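Local coordinates for sperm autoantigenic protein 17 (Danio rerio, PDB 7MY4) that probably dimerises through an RIIa-type docking and dimerization domain and binds the amphipathic helices of A-kinase anchoring proteins, at residues R27-E32 with A38-V43; K50-E53 with D58-E61. All coordinates share one frame; numbering follows the deposited sequence. Where two conformers were deposited one is given.

Contact 1 of 2, residues R27-E32 with A38-V43; sequences REVLRE and ATFAAV
E28 meets the ring of F40 first with its backbone: its carbonyl O lies 3.7 Å from F40 CZ, while its CB stays looser, 4.1 Å from CE1. The same carbonyl accepts the helical bond from E32 N. V29 follows with one methyl, CG2, 3.7 Å from F40 CD1 and close to CE1 as well; chi1 of 168° sets this methyl beside the backbone N, anti to the carbonyl carbon, where it meets the ring. One turn later E32 comes to the opposite flank, CE2 and CD2, from the same side of the ring plane as V29, with CG 3.5 Å and CB 3.7 Å from F40 CE2. A bend at chi2 then carries its carboxylate off, in one of two conformers nearly parallel to the ring (12° between planes). All three approaches are oblique. With F40 cut back to alanine, V29 CG2 and the E32 methylenes would probably lose the one ring they share, and the two helices this link. This surface contact joins the C-terminal end of helix 18-32 to the first turns of helix 37-55, local axes 10.7 Å apart at 124°, consistent with the helix-loop-helix protomer that pairs into a four-helix bundle in relatives such as PKA RII.

Contact 2 of 2, residues K50-E53 with D58-E61; sequences KARE and DPAE
R52 runs past D58 from CB to NE, starting with CB, which lies 4.1 Å from D58 OD1. CG and CD pass the same oxygen, each 3.8 Å away, before the chain turns at chi3 (68°) and brings NE against it. There NE donates a hydrogen bond of 2.8 Å to D58 OD1, the main bond of a salt bridge, with an N-H...O angle of 157°. The oxygen is met on its anti side, tilted somewhat out of the carboxylate plane, and the guanidinium and carboxylate planes stand almost perpendicular, so the two groups cannot pair through two parallel bonds; NH2 adds only a weak, bent one to the same OD1. P59 CD sits over the centre of one guanidinium face, 3.5 Å from R52 CZ, and NH1 at the tip lies 3.8 Å from that same P59 CD. A water donates to D58 OD1 and weakly accepts from R52 NH2, and a second links E53 O to D58 N. D58 OD2 lies beside E53 CB. The whole is plain surface packing, a salt bridge with a proline laid over the arginine, that fastens the loop following helix 37-55 back onto the last turns of that helix.

From the N terminus the chain runs through helix 18-32, and contact 1 closes the short turn after it by setting that helix's end against the start of helix 37-55. The chain then follows helix 37-55 to its other end, where contact 2 closes a second short loop: D58 and P59 lie back against the helix end, and two of the four residues between its segments still belong to the helix. The contacts are therefore in series, neither nested nor crossed, with centres about 21 Å apart and nearest atoms about 8 Å apart. Helix 37-55 is the element they share: contact 1 joins it to the preceding helix, contact 2 to the irregular C-terminal segment.

Contact 1 of 2, residues R27-E32 with A38-V43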
ATOM      1  N   ARG A  27     -12.312   6.067  -1.245  1.00  5.47           N
ATOM      2  CA  ARG A  27     -12.548   7.319  -0.542  1.00  5.64           C
ATOM      3  C   ARG A  27     -11.651   8.427  -1.067  1.00  5.65           C
ATOM      4  O   ARG A  27     -12.072   9.589  -1.127  1.00  5.80           O
ATOM      5  CB  ARG A  27     -12.366   7.102   0.950  1.00  6.75           C
ATOM      6  CG  ARG A  27     -13.538   6.309   1.491  1.00 10.92           C
ATOM      7  CD  ARG A  27     -13.636   6.401   2.958  1.00 17.16           C
ATOM      8  NE  ARG A  27     -14.640   5.555   3.594  1.00 10.70           N
ATOM      9  CZ  ARG A  27     -15.890   5.920   3.870  1.00 16.00           C
ATOM     10  NH1 ARG A  27     -16.355   7.122   3.535  1.00 12.16           N
ATOM     11  NH2 ARG A  27     -16.692   5.078   4.510  1.00 16.69           N
ATOM     12  N   GLU A  28     -10.417   8.104  -1.467  0.62  5.52           N
ATOM     13  CA  GLU A  28      -9.564   9.171  -1.988  0.62  6.23           C
ATOM     14  C   GLU A  28     -10.000   9.593  -3.392  0.62  5.75           C
ATOM     15  O   GLU A  28      -9.949  10.785  -3.722  0.62  5.97           O
ATOM     16  CB  GLU A  28      -8.094   8.758  -1.961  0.62  8.35           C
ATOM     17  CG  GLU A  28      -7.506   8.696  -0.552  0.62  8.64           C
ATOM     18  CD  GLU A  28      -7.730   9.962   0.257  0.62 15.92           C
ATOM     19  OE1 GLU A  28      -7.269  11.045  -0.184  0.62 18.89           O
ATOM     20  OE2 GLU A  28      -8.397   9.880   1.324  0.62 20.93           O
ATOM     21  N   VAL A  29     -10.472   8.650  -4.215  1.00  5.59           N
ATOM     22  CA  VAL A  29     -11.076   9.026  -5.501  1.00  5.47           C
ATOM     23  C   VAL A  29     -12.267   9.962  -5.298  1.00  6.16           C
ATOM     24  O   VAL A  29     -12.423  10.979  -6.000  1.00  5.79           O
ATOM     25  CB  VAL A  29     -11.494   7.757  -6.263  1.00  5.37           C
ATOM     26  CG1 VAL A  29     -12.385   8.106  -7.441  1.00  6.66           C
ATOM     27  CG2 VAL A  29     -10.250   6.989  -6.745  1.00  5.21           C
ATOM     28  N   LEU A  30     -13.115   9.650  -4.337  1.00  5.72           N
ATOM     29  CA  LEU A  30     -14.259  10.520  -4.100  1.00  5.92           C
ATOM     30  C   LEU A  30     -13.818  11.892  -3.593  1.00  6.09           C
ATOM     31  O   LEU A  30     -14.434  12.904  -3.925  1.00  7.05           O
ATOM     32  CB  LEU A  30     -15.216   9.865  -3.110  1.00  5.95           C
ATOM     33  CG  LEU A  30     -15.913   8.600  -3.610  1.00  5.85           C
ATOM     34  CD1 LEU A  30     -16.666   7.910  -2.461  1.00  7.65           C
ATOM     35  CD2 LEU A  30     -16.887   8.912  -4.752  1.00  5.94           C
ATOM     36  N   ARG A  31     -12.797  11.937  -2.745  1.00  6.05           N
ATOM     37  CA  ARG A  31     -12.320  13.199  -2.177  1.00  6.23           C
ATOM     38  C   ARG A  31     -11.700  14.102  -3.231  1.00  9.16           C
ATOM     39  O   ARG A  31     -11.805  15.337  -3.148  1.00  8.32           O
ATOM     40  CB  ARG A  31     -11.288  12.873  -1.092  1.00  6.44           C
ATOM     41  CG  ARG A  31     -10.803  14.062  -0.309  1.00  9.28           C
ATOM     42  CD  ARG A  31      -9.623  13.713   0.622  1.00 16.55           C
ATOM     43  NE  ARG A  31      -9.456  14.863   1.504  1.00 19.77           N
ATOM     44  CZ  ARG A  31      -8.815  15.987   1.183  1.00 54.95           C
ATOM     45  NH1 ARG A  31      -8.206  16.097   0.004  1.00 28.16           N
ATOM     46  NH2 ARG A  31      -8.776  17.004   2.051  1.00 48.16           N
ATOM     47  N   GLU A  32     -11.011  13.527  -4.211  0.50  6.12           N
ATOM     48  CA  GLU A  32     -10.230  14.296  -5.162  0.50  7.62           C
ATOM     49  C   GLU A  32     -10.984  14.547  -6.456  0.50  7.59           C
ATOM     50  O   GLU A  32     -10.673  15.548  -7.139  0.50 11.56           O
ATOM     51  CB  GLU A  32      -8.921  13.567  -5.492  0.50  9.71           C
ATOM     52  CG  GLU A  32      -8.111  14.214  -6.589  0.50 11.13           C
ATOM     53  CD  GLU A  32      -7.631  15.589  -6.215  0.50 26.77           C
ATOM     54  OE1 GLU A  32      -7.470  15.863  -5.020  0.50 23.78           O
ATOM     55  OE2 GLU A  32      -7.401  16.407  -7.117  0.50 17.70           O
ATOM     56  N   ALA A  38      -7.973   5.998 -13.403  1.00  6.98           N
ATOM     57  CA  ALA A  38      -6.927   4.974 -13.422  1.00  5.19           C
ATOM     58  C   ALA A  38      -5.559   5.571 -13.168  1.00  6.02           C
ATOM     59  O   ALA A  38      -4.736   4.962 -12.467  1.00  7.44           O
ATOM     60  CB  ALA A  38      -6.941   4.194 -14.744  1.00  9.80           C
ATOM     61  N   THR A  39      -5.280   6.752 -13.725  1.00  7.37           N
ATOM     62  CA  THR A  39      -4.007   7.394 -13.410  1.00  7.13           C
ATOM     63  C   THR A  39      -3.922   7.718 -11.928  1.00  8.34           C
ATOM     64  O   THR A  39      -2.887   7.494 -11.284  1.00  8.53           O
ATOM     65  CB  THR A  39      -3.820   8.643 -14.256  1.00  9.99           C
ATOM     66  OG1 THR A  39      -3.582   8.235 -15.615  1.00 11.08           O
ATOM     67  CG2 THR A  39      -2.619   9.438 -13.775  1.00 16.61           C
ATOM     68  N   PHE A  40      -5.019   8.222 -11.361  1.00  7.76           N
ATOM     69  CA  PHE A  40      -5.052   8.531  -9.931  1.00  9.81           C
ATOM     70  C   PHE A  40      -4.816   7.280  -9.087  1.00  6.96           C
ATOM     71  O   PHE A  40      -4.135   7.331  -8.049  1.00  7.19           O
ATOM     72  CB  PHE A  40      -6.407   9.164  -9.589  1.00  6.98           C
ATOM     73  CG  PHE A  40      -6.535   9.574  -8.158  1.00  6.85           C
ATOM     74  CD1 PHE A  40      -6.998   8.671  -7.215  1.00  8.56           C
ATOM     75  CD2 PHE A  40      -6.183  10.835  -7.763  1.00 13.38           C
ATOM     76  CE1 PHE A  40      -7.103   9.034  -5.894  1.00 11.22           C
ATOM     77  CE2 PHE A  40      -6.280  11.201  -6.435  1.00 16.28           C
ATOM     78  CZ  PHE A  40      -6.743  10.291  -5.511  1.00 13.04           C
ATOM     79  N   ALA A  41      -5.406   6.156  -9.494  1.00  5.83           N
ATOM     80  CA  ALA A  41      -5.248   4.917  -8.739  1.00  7.25           C
ATOM     81  C   ALA A  41      -3.796   4.463  -8.735  1.00  5.99           C
ATOM     82  O   ALA A  41      -3.289   3.966  -7.723  1.00  7.11           O
ATOM     83  CB  ALA A  41      -6.157   3.832  -9.306  1.00  8.11           C
ATOM     84  N   ALA A  42      -3.105   4.610  -9.858  1.00  6.73           N
ATOM     85  CA  ALA A  42      -1.706   4.202  -9.867  1.00  7.51           C
ATOM     86  C   ALA A  42      -0.903   5.079  -8.920  1.00 10.26           C
ATOM     87  O   ALA A  42      -0.022   4.589  -8.195  1.00  9.94           O
ATOM     88  CB  ALA A  42      -1.159   4.276 -11.289  1.00  9.11           C
ATOM     89  N   VAL A  43      -1.204   6.379  -8.895  1.00  9.61           N
ATOM     90  CA  VAL A  43      -0.516   7.273  -7.969  1.00  8.58           C
ATOM     91  C   VAL A  43      -0.874   6.942  -6.530  1.00 10.35           C
ATOM     92  O   VAL A  43      -0.010   6.960  -5.645  1.00  8.48           O
ATOM     93  CB  VAL A  43      -0.832   8.732  -8.296  1.00 12.87           C
ATOM     94  CG1 VAL A  43      -0.212   9.636  -7.213  1.00 14.03           C
ATOM     95  CG2 VAL A  43      -0.324   9.067  -9.693  1.00 14.35           C
TER

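Contact 2 of 2, residues K50-E53 with D58-E61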
ATOM      1  N   LYS A  50       4.966   3.982  -0.659  1.00  8.64           N
ATOM      2  CA  LYS A  50       6.029   4.799  -0.066  1.00 10.94           C
ATOM      3  C   LYS A  50       5.786   5.002   1.423  1.00  9.42           C
ATOM      4  O   LYS A  50       6.718   4.908   2.238  1.00 12.06           O
ATOM      5  CB  LYS A  50       6.104   6.141  -0.784  1.00 14.80           C
ATOM      6  CG  LYS A  50       7.230   7.050  -0.312  1.00 25.15           C
ATOM      7  CD  LYS A  50       7.181   8.429  -0.997  1.00 52.20           C
ATOM      8  CE  LYS A  50       6.891   8.381  -2.498  1.00 60.36           C
ATOM      9  NZ  LYS A  50       6.693   9.749  -3.077  1.00 69.65           N
ATOM     10  N   ALA A  51       4.528   5.233   1.807  1.00  7.79           N
ATOM     11  CA  ALA A  51       4.209   5.402   3.216  1.00  8.14           C
ATOM     12  C   ALA A  51       4.478   4.122   3.990  1.00  9.90           C
ATOM     13  O   ALA A  51       4.991   4.157   5.116  1.00 10.47           O
ATOM     14  CB  ALA A  51       2.752   5.824   3.389  1.00 12.66           C
ATOM     15  N   ARG A  52       4.110   2.983   3.411  1.00  9.32           N
ATOM     16  CA  ARG A  52       4.379   1.708   4.071  1.00  7.64           C
ATOM     17  C   ARG A  52       5.878   1.499   4.241  1.00  8.04           C
ATOM     18  O   ARG A  52       6.342   1.096   5.319  1.00  9.35           O
ATOM     19  CB  ARG A  52       3.764   0.565   3.280  1.00  8.39           C
ATOM     20  CG  ARG A  52       3.824  -0.759   4.041  1.00  9.78           C
ATOM     21  CD  ARG A  52       3.387  -1.940   3.189  1.00  7.87           C
ATOM     22  NE  ARG A  52       4.314  -2.254   2.104  1.00  7.65           N
ATOM     23  CZ  ARG A  52       4.065  -3.135   1.144  1.00  7.08           C
ATOM     24  NH1 ARG A  52       2.929  -3.845   1.161  1.00 10.22           N
ATOM     25  NH2 ARG A  52       4.958  -3.348   0.186  1.00  9.50           N
ATOM     26  N   GLU A  53       6.648   1.777   3.192  0.53  7.07           N
ATOM     27  CA  GLU A  53       8.099   1.643   3.268  0.53  8.79           C
ATOM     28  C   GLU A  53       8.676   2.507   4.383  0.53  9.57           C
ATOM     29  O   GLU A  53       9.507   2.053   5.177  0.53  8.05           O
ATOM     30  CB  GLU A  53       8.705   2.028   1.918  0.53 11.18           C
ATOM     31  CG  GLU A  53      10.223   2.109   1.880  0.53 13.80           C
ATOM     32  CD  GLU A  53      10.739   2.701   0.572  0.53 25.97           C
ATOM     33  OE1 GLU A  53       9.916   3.040  -0.309  0.53 26.55           O
ATOM     34  OE2 GLU A  53      11.970   2.838   0.432  0.53 32.44           O
ATOM     35  N   ASP A  58       7.080  -2.690   5.183  1.00  7.10           N
ATOM     36  CA  ASP A  58       7.235  -3.562   4.025  1.00  7.08           C
ATOM     37  C   ASP A  58       7.399  -5.000   4.497  1.00  6.99           C
ATOM     38  O   ASP A  58       8.097  -5.251   5.488  1.00  7.76           O
ATOM     39  CB  ASP A  58       8.459  -3.194   3.197  1.00  9.38           C
ATOM     40  CG  ASP A  58       8.231  -2.031   2.306  1.00 10.68           C
ATOM     41  OD1 ASP A  58       7.070  -1.564   2.194  1.00 10.00           O
ATOM     42  OD2 ASP A  58       9.237  -1.580   1.705  1.00 13.47           O
ATOM     43  N   PRO A  59       6.793  -5.971   3.806  1.00  7.46           N
ATOM     44  CA  PRO A  59       6.962  -7.378   4.199  1.00  9.99           C
ATOM     45  C   PRO A  59       8.428  -7.783   4.187  1.00 10.25           C
ATOM     46  O   PRO A  59       9.190  -7.398   3.302  1.00 12.02           O
ATOM     47  CB  PRO A  59       6.162  -8.152   3.148  1.00 15.01           C
ATOM     48  CG  PRO A  59       5.294  -7.156   2.451  1.00 19.45           C
ATOM     49  CD  PRO A  59       5.866  -5.778   2.675  1.00 11.50           C
ATOM     50  N   ALA A  60       8.811  -8.549   5.202  1.00 11.29           N
ATOM     51  CA  ALA A  60      10.166  -9.066   5.292  1.00 14.41           C
ATOM     52  C   ALA A  60      10.377 -10.082   4.189  1.00 15.63           C
ATOM     53  O   ALA A  60       9.566 -10.986   4.005  1.00 18.70           O
ATOM     54  CB  ALA A  60      10.404  -9.718   6.652  1.00 17.99           C
ATOM     55  N   GLU A  61      11.465  -9.954   3.473  1.00 19.44           N
ATOM     56  CA  GLU A  61      11.798 -10.897   2.415  1.00 24.79           C
ATOM     57  C   GLU A  61      13.023 -11.648   2.932  1.00 16.60           C
ATOM     58  O   GLU A  61      14.146 -11.157   2.820  1.00 23.76           O
ATOM     59  CB  GLU A  61      12.064 -10.155   1.129  1.00 28.88           C
ATOM     60  CG  GLU A  61      10.816  -9.447   0.578  1.00 32.24           C
ATOM     61  CD  GLU A  61      11.091  -8.709  -0.729  1.00 69.22           C
ATOM     62  OE1 GLU A  61      12.270  -8.664  -1.153  1.00 69.88           O
ATOM     63  OE2 GLU A  61      10.134  -8.154  -1.312  1.00 72.29           O
TER
HETATM   64  O   HOH W   1       6.440  -0.390  -0.076  0.97 13.35           O
HETATM   65  O   HOH W   2       9.525  -0.864   5.226  1.00 11.79           O